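Local coordinates for probable ABC transporter extracellular-binding protein YckB (Bacillus subtilis, PDB 2IEE), which probably serves as the membrane-attached, extracellular solute-binding component of a binding-protein-dependent ABC transport system, at residues A[161-166]-A[189-194]; A[175-178]-A[183-186]. One frame throughout, in Å; residues are numbered along the deposited sequence.

How the contacts relate
Contact 1 (161-166 with 189-194) and contact 2 (175-178 with 183-186) share helix 181-190, contact 2 near its beginning, contact 1 at and just beyond its end. Along the chain the second is nested within the first: helix 162-171 leads to strand 176-180, which runs straight into helix 181-190 and then the turn 191-194. Their centres lie about 9 Å apart, on the same side of the chain's centre, yet no further touch joins them. Contact 2 is buried against the mixed sheet, about 14 Å from the chain's centre; contact 1 is partly buried and farther out, at about 19 Å. Contact 2 links the helix to the strand before it, and contact 1 sets the turn after it against helix 162-171.

Contact 1: residues A[161-166]-A[189-194]; sequences TNEQYL and AAFPDL
Phe191, the first residue to leave helical geometry after helix 181-190, sets its ring against both Glu163 and Leu166, one turn apart on helix 162-171. With CG anti to its carbonyl carbon (chi1 -51°), the ring reaches across to that helix. Its CD1 meets Leu166 CD1 at 3.6 Å, the two side chains crossing nearly at right angles. The far end of the ring rests on the stem of Glu163, Phe191 CZ lying 3.7 Å from Glu163 CB. The extended Glu163 chain crosses the ring at about a right angle, and its OE2 comes to the ring edge, 3.7 Å from Phe191 CE2, with carboxylate and ring planes 46° apart. That carboxylate also makes a long, weak ion pair with Lys167. From Phe191 the chain folds through a type I turn, closed by Leu194 N bonding to Phe191 O at 3.2 Å. The turn delivers Leu194, whose CD2 touches Leu166 CB at 3.9 Å; Leu194 also packs on Lys167 and Ala170 farther along the helix. Leu166, buried, thus takes one apolar contact from each end of the turn. This is helix-to-turn packing on the outer layer of an alpha/beta lobe of the periplasmic-binding-protein fold.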
ATOM      1  N   THR A 161       3.536 -19.081  -4.241  1.00 38.26           N
ATOM      2  CA  THR A 161       4.243 -17.841  -4.510  1.00 37.12           C
ATOM      3  C   THR A 161       3.431 -16.992  -5.480  1.00 37.56           C
ATOM      4  O   THR A 161       2.456 -17.463  -6.060  1.00 36.95           O
ATOM      5  CB  THR A 161       5.607 -18.116  -5.145  1.00 36.35           C
ATOM      6  OG1 THR A 161       5.424 -18.873  -6.347  1.00 33.82           O
ATOM      7  CG2 THR A 161       6.491 -18.899  -4.185  1.00 37.93           C
ATOM      8  N   ASN A 162       3.844 -15.741  -5.657  1.00 38.31           N
ATOM      9  CA  ASN A 162       3.156 -14.826  -6.558  1.00 38.38           C
ATOM     10  C   ASN A 162       3.180 -15.366  -7.977  1.00 35.71           C
ATOM     11  O   ASN A 162       2.199 -15.253  -8.712  1.00 35.78           O
ATOM     12  CB  ASN A 162       3.822 -13.448  -6.529  1.00 40.84           C
ATOM     13  CG  ASN A 162       3.808 -12.823  -5.153  1.00 44.10           C
ATOM     14  OD1 ASN A 162       4.274 -13.422  -4.182  1.00 46.33           O
ATOM     15  ND2 ASN A 162       3.278 -11.608  -5.058  1.00 46.09           N
ATOM     16  N   GLU A 163       4.308 -15.946  -8.362  1.00 32.75           N
ATOM     17  CA  GLU A 163       4.450 -16.502  -9.698  1.00 31.77           C
ATOM     18  C   GLU A 163       3.472 -17.651  -9.899  1.00 30.05           C
ATOM     19  O   GLU A 163       2.892 -17.807 -10.976  1.00 29.56           O
ATOM     20  CB  GLU A 163       5.887 -16.982  -9.912  1.00 32.93           C
ATOM     21  CG  GLU A 163       6.093 -17.844 -11.149  1.00 33.49           C
ATOM     22  CD  GLU A 163       7.563 -18.043 -11.475  1.00 35.66           C
ATOM     23  OE1 GLU A 163       8.376 -18.121 -10.526  1.00 36.62           O
ATOM     24  OE2 GLU A 163       7.905 -18.126 -12.675  1.00 35.04           O
ATOM     25  N   GLN A 164       3.282 -18.447  -8.854  1.00 28.79           N
ATOM     26  CA  GLN A 164       2.374 -19.583  -8.923  1.00 27.48           C
ATOM     27  C   GLN A 164       0.935 -19.112  -9.115  1.00 24.96           C
ATOM     28  O   GLN A 164       0.217 -19.616  -9.976  1.00 24.13           O
ATOM     29  CB  GLN A 164       2.485 -20.422  -7.647  1.00 29.20           C
ATOM     30  CG  GLN A 164       1.723 -21.723  -7.717  1.00 33.67           C
ATOM     31  CD  GLN A 164       2.137 -22.563  -8.910  1.00 35.14           C
ATOM     32  OE1 GLN A 164       3.293 -22.973  -9.022  1.00 38.84           O
ATOM     33  NE2 GLN A 164       1.194 -22.817  -9.812  1.00 36.19           N
ATOM     34  N   TYR A 165       0.519 -18.141  -8.309  1.00 23.18           N
ATOM     35  CA  TYR A 165      -0.829 -17.602  -8.410  1.00 22.31           C
ATOM     36  C   TYR A 165      -1.105 -17.108  -9.828  1.00 19.11           C
ATOM     37  O   TYR A 165      -2.136 -17.415 -10.417  1.00 17.70           O
ATOM     38  CB  TYR A 165      -1.013 -16.431  -7.443  1.00 24.06           C
ATOM     39  CG  TYR A 165      -1.181 -16.812  -5.990  1.00 27.35           C
ATOM     40  CD1 TYR A 165      -2.291 -17.532  -5.561  1.00 27.83           C
ATOM     41  CD2 TYR A 165      -0.259 -16.399  -5.032  1.00 30.66           C
ATOM     42  CE1 TYR A 165      -2.482 -17.826  -4.214  1.00 29.82           C
ATOM     43  CE2 TYR A 165      -0.439 -16.690  -3.680  1.00 31.73           C
ATOM     44  CZ  TYR A 165      -1.557 -17.400  -3.281  1.00 30.95           C
ATOM     45  OH  TYR A 165      -1.758 -17.656  -1.948  1.00 31.64           O
ATOM     46  N   LEU A 166      -0.169 -16.343 -10.372  1.00 17.92           N
ATOM     47  CA  LEU A 166      -0.324 -15.780 -11.706  1.00 17.25           C
ATOM     48  C   LEU A 166      -0.392 -16.836 -12.813  1.00 16.86           C
ATOM     49  O   LEU A 166      -1.214 -16.727 -13.722  1.00 16.16           O
ATOM     50  CB  LEU A 166       0.816 -14.791 -11.977  1.00 16.18           C
ATOM     51  CG  LEU A 166       0.896 -13.616 -10.989  1.00 19.61           C
ATOM     52  CD1 LEU A 166       2.220 -12.886 -11.170  1.00 17.17           C
ATOM     53  CD2 LEU A 166      -0.281 -12.659 -11.208  1.00 19.15           C
ATOM     54  N   ALA A 189       4.367  -6.379 -15.005  1.00 19.40           N
ATOM     55  CA  ALA A 189       5.708  -5.963 -15.393  1.00 21.25           C
ATOM     56  C   ALA A 189       6.721  -7.077 -15.168  1.00 21.24           C
ATOM     57  O   ALA A 189       7.678  -7.212 -15.925  1.00 21.19           O
ATOM     58  CB  ALA A 189       6.123  -4.724 -14.616  1.00 21.46           C
ATOM     59  N   ALA A 190       6.502  -7.878 -14.133  1.00 21.24           N
ATOM     60  CA  ALA A 190       7.421  -8.965 -13.820  1.00 22.62           C
ATOM     61  C   ALA A 190       7.289 -10.140 -14.787  1.00 23.94           C
ATOM     62  O   ALA A 190       8.289 -10.759 -15.159  1.00 25.03           O
ATOM     63  CB  ALA A 190       7.204  -9.432 -12.396  1.00 22.89           C
ATOM     64  N   PHE A 191       6.061 -10.443 -15.199  1.00 23.16           N
ATOM     65  CA  PHE A 191       5.827 -11.552 -16.122  1.00 23.84           C
ATOM     66  C   PHE A 191       5.065 -11.075 -17.352  1.00 24.26           C
ATOM     67  O   PHE A 191       3.918 -11.468 -17.571  1.00 24.68           O
ATOM     68  CB  PHE A 191       5.029 -12.652 -15.421  1.00 24.06           C
ATOM     69  CG  PHE A 191       5.612 -13.075 -14.103  1.00 23.73           C
ATOM     70  CD1 PHE A 191       5.331 -12.362 -12.941  1.00 23.34           C
ATOM     71  CD2 PHE A 191       6.451 -14.182 -14.024  1.00 23.24           C
ATOM     72  CE1 PHE A 191       5.878 -12.746 -11.715  1.00 23.90           C
ATOM     73  CE2 PHE A 191       7.004 -14.579 -12.808  1.00 23.06           C
ATOM     74  CZ  PHE A 191       6.717 -13.860 -11.651  1.00 24.38           C
ATOM     75  N   PRO A 192       5.710 -10.244 -18.188  1.00 24.47           N
ATOM     76  CA  PRO A 192       5.118  -9.684 -19.409  1.00 25.01           C
ATOM     77  C   PRO A 192       4.734 -10.675 -20.507  1.00 25.30           C
ATOM     78  O   PRO A 192       4.038 -10.313 -21.459  1.00 25.28           O
ATOM     79  CB  PRO A 192       6.178  -8.689 -19.872  1.00 25.82           C
ATOM     80  CG  PRO A 192       7.457  -9.374 -19.477  1.00 24.94           C
ATOM     81  CD  PRO A 192       7.142  -9.891 -18.089  1.00 23.60           C
ATOM     82  N   ASP A 193       5.163 -11.923 -20.367  1.00 24.68           N
ATOM     83  CA  ASP A 193       4.874 -12.950 -21.365  1.00 26.19           C
ATOM     84  C   ASP A 193       3.763 -13.906 -20.937  1.00 24.42           C
ATOM     85  O   ASP A 193       3.320 -14.741 -21.726  1.00 24.67           O
ATOM     86  CB  ASP A 193       6.141 -13.755 -21.633  1.00 29.31           C
ATOM     87  CG  ASP A 193       6.649 -14.457 -20.386  1.00 34.27           C
ATOM     88  OD1 ASP A 193       6.626 -13.830 -19.300  1.00 34.62           O
ATOM     89  OD2 ASP A 193       7.077 -15.626 -20.493  1.00 38.12           O
ATOM     90  N   LEU A 194       3.322 -13.781 -19.691  1.00 21.19           N
ATOM     91  CA  LEU A 194       2.287 -14.654 -19.143  1.00 19.80           C
ATOM     92  C   LEU A 194       0.903 -14.234 -19.622  1.00 18.35           C
ATOM     93  O   LEU A 194       0.670 -13.059 -19.912  1.00 17.10           O
ATOM     94  CB  LEU A 194       2.357 -14.613 -17.616  1.00 19.05           C
ATOM     95  CG  LEU A 194       2.198 -15.909 -16.824  1.00 20.81           C
ATOM     96  CD1 LEU A 194       3.051 -17.029 -17.435  1.00 21.85           C
ATOM     97  CD2 LEU A 194       2.611 -15.650 -15.386  1.00 19.76           C
TER

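Contact 2: residues A[175-178]-A[183-186]; sequences DVIL and LQTL
A single side-chain-to-backbone hydrogen bond, buried between strand 176-180 and the helix that directly follows it, makes up most of this contact. Gln184 NE2 donates to Ile177 O at 3.1 Å and nearly straight, with an N-H...O angle of 170°. The oxygen lies in the amide plane of Gln184, but the amide nitrogen stands above the carbonyl plane of Ile177, 64° out of it, and so does not follow a lone pair. Extended beyond CG, the glutamine chain spans the gap from helix to strand, where the nearest CA atoms, those of Leu178 and Gln184, are 8.7 Å apart. Ile177 flanks the bond through CG2, which sits 3.9 Å from Gln184 NE2. The other end of the amide is also held: Gln184 OE1 is hydrogen-bonded to Thr113 OG1 on the adjacent strand 108-116, while Ile115 and Ile198 pack against the side chain. A leucine here would probably leave Thr113 and the Ile177 carbonyl without these polar mates and bring apolar bulk against both. The amide has its nitrogen on one strand and its oxygen on the next, which probably fixes which way round it sits, and a polar group buried among aliphatic side chains has a hydrogen-bond partner for its oxygen and one for its nitrogen.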
ATOM      1  N   ASP A 175      -9.278 -18.335 -12.009  1.00 12.17           N
ATOM      2  CA  ASP A 175      -9.806 -17.323 -12.918  1.00 11.69           C
ATOM      3  C   ASP A 175      -9.434 -15.877 -12.652  1.00 12.92           C
ATOM      4  O   ASP A 175      -9.200 -15.107 -13.585  1.00 12.16           O
ATOM      5  CB  ASP A 175     -11.327 -17.390 -12.943  1.00 12.23           C
ATOM      6  CG  ASP A 175     -11.839 -18.729 -13.389  1.00 11.96           C
ATOM      7  OD1 ASP A 175     -11.424 -19.177 -14.473  1.00 11.44           O
ATOM      8  OD2 ASP A 175     -12.663 -19.321 -12.661  1.00 14.79           O
ATOM      9  N   VAL A 176      -9.377 -15.502 -11.381  1.00 11.59           N
ATOM     10  CA  VAL A 176      -9.120 -14.118 -11.055  1.00 11.64           C
ATOM     11  C   VAL A 176      -8.390 -13.921  -9.736  1.00 12.54           C
ATOM     12  O   VAL A 176      -8.492 -14.745  -8.825  1.00 12.38           O
ATOM     13  CB  VAL A 176     -10.473 -13.374 -11.010  1.00 11.61           C
ATOM     14  CG1 VAL A 176     -11.337 -13.984  -9.918  1.00 12.35           C
ATOM     15  CG2 VAL A 176     -10.275 -11.878 -10.779  1.00 10.87           C
ATOM     16  N   ILE A 177      -7.640 -12.824  -9.659  1.00 14.34           N
ATOM     17  CA  ILE A 177      -6.909 -12.441  -8.456  1.00 12.73           C
ATOM     18  C   ILE A 177      -7.305 -10.999  -8.166  1.00 13.98           C
ATOM     19  O   ILE A 177      -7.163 -10.131  -9.028  1.00 12.98           O
ATOM     20  CB  ILE A 177      -5.379 -12.437  -8.646  1.00 14.52           C
ATOM     21  CG1 ILE A 177      -4.893 -13.804  -9.109  1.00 14.37           C
ATOM     22  CG2 ILE A 177      -4.691 -12.077  -7.315  1.00  8.83           C
ATOM     23  CD1 ILE A 177      -5.201 -14.896  -8.138  1.00 21.09           C
ATOM     24  N   LEU A 178      -7.797 -10.749  -6.959  1.00 13.50           N
ATOM     25  CA  LEU A 178      -8.191  -9.401  -6.555  1.00 14.09           C
ATOM     26  C   LEU A 178      -7.099  -8.825  -5.654  1.00 12.92           C
ATOM     27  O   LEU A 178      -6.703  -9.456  -4.677  1.00 12.01           O
ATOM     28  CB  LEU A 178      -9.518  -9.450  -5.794  1.00 15.57           C
ATOM     29  CG  LEU A 178     -10.781  -8.940  -6.501  1.00 18.70           C
ATOM     30  CD1 LEU A 178     -10.827  -9.439  -7.936  1.00 17.24           C
ATOM     31  CD2 LEU A 178     -12.013  -9.383  -5.720  1.00 15.77           C
ATOM     32  N   LEU A 183       0.072  -2.961  -7.027  1.00 11.76           N
ATOM     33  CA  LEU A 183       0.748  -4.234  -6.784  1.00 12.88           C
ATOM     34  C   LEU A 183       0.563  -5.140  -7.982  1.00 14.09           C
ATOM     35  O   LEU A 183       1.451  -5.926  -8.315  1.00 15.65           O
ATOM     36  CB  LEU A 183       0.185  -4.944  -5.560  1.00 12.35           C
ATOM     37  CG  LEU A 183       0.388  -4.256  -4.215  1.00 13.21           C
ATOM     38  CD1 LEU A 183      -0.197  -5.150  -3.122  1.00 11.89           C
ATOM     39  CD2 LEU A 183       1.875  -4.003  -3.982  1.00 11.41           C
ATOM     40  N   GLN A 184      -0.595  -5.034  -8.627  1.00 13.26           N
ATOM     41  CA  GLN A 184      -0.867  -5.872  -9.784  1.00 14.40           C
ATOM     42  C   GLN A 184      -0.132  -5.394 -11.038  1.00 13.85           C
ATOM     43  O   GLN A 184       0.198  -6.206 -11.892  1.00 14.97           O
ATOM     44  CB  GLN A 184      -2.381  -5.978 -10.034  1.00 11.70           C
ATOM     45  CG  GLN A 184      -3.139  -6.541  -8.826  1.00 11.15           C
ATOM     46  CD  GLN A 184      -4.457  -7.219  -9.180  1.00 11.15           C
ATOM     47  OE1 GLN A 184      -5.330  -6.629  -9.817  1.00 11.39           O
ATOM     48  NE2 GLN A 184      -4.607  -8.464  -8.750  1.00 10.42           N
ATOM     49  N   THR A 185       0.133  -4.094 -11.155  1.00 14.45           N
ATOM     50  CA  THR A 185       0.858  -3.603 -12.327  1.00 14.23           C
ATOM     51  C   THR A 185       2.278  -4.159 -12.263  1.00 15.55           C
ATOM     52  O   THR A 185       2.913  -4.409 -13.290  1.00 16.33           O
ATOM     53  CB  THR A 185       0.960  -2.071 -12.366  1.00 14.46           C
ATOM     54  OG1 THR A 185       1.742  -1.617 -11.256  1.00 15.81           O
ATOM     55  CG2 THR A 185      -0.424  -1.437 -12.320  1.00 15.85           C
ATOM     56  N   LEU A 186       2.775  -4.353 -11.048  1.00 15.38           N
ATOM     57  CA  LEU A 186       4.113  -4.890 -10.875  1.00 16.51           C
ATOM     58  C   LEU A 186       4.112  -6.352 -11.282  1.00 16.64           C
ATOM     59  O   LEU A 186       5.106  -6.855 -11.798  1.00 14.55           O
ATOM     60  CB  LEU A 186       4.574  -4.739  -9.425  1.00 14.26           C
ATOM     61  CG  LEU A 186       4.839  -3.283  -9.034  1.00 17.13           C
ATOM     62  CD1 LEU A 186       5.276  -3.203  -7.578  1.00 17.05           C
ATOM     63  CD2 LEU A 186       5.919  -2.706  -9.945  1.00 16.98           C
TER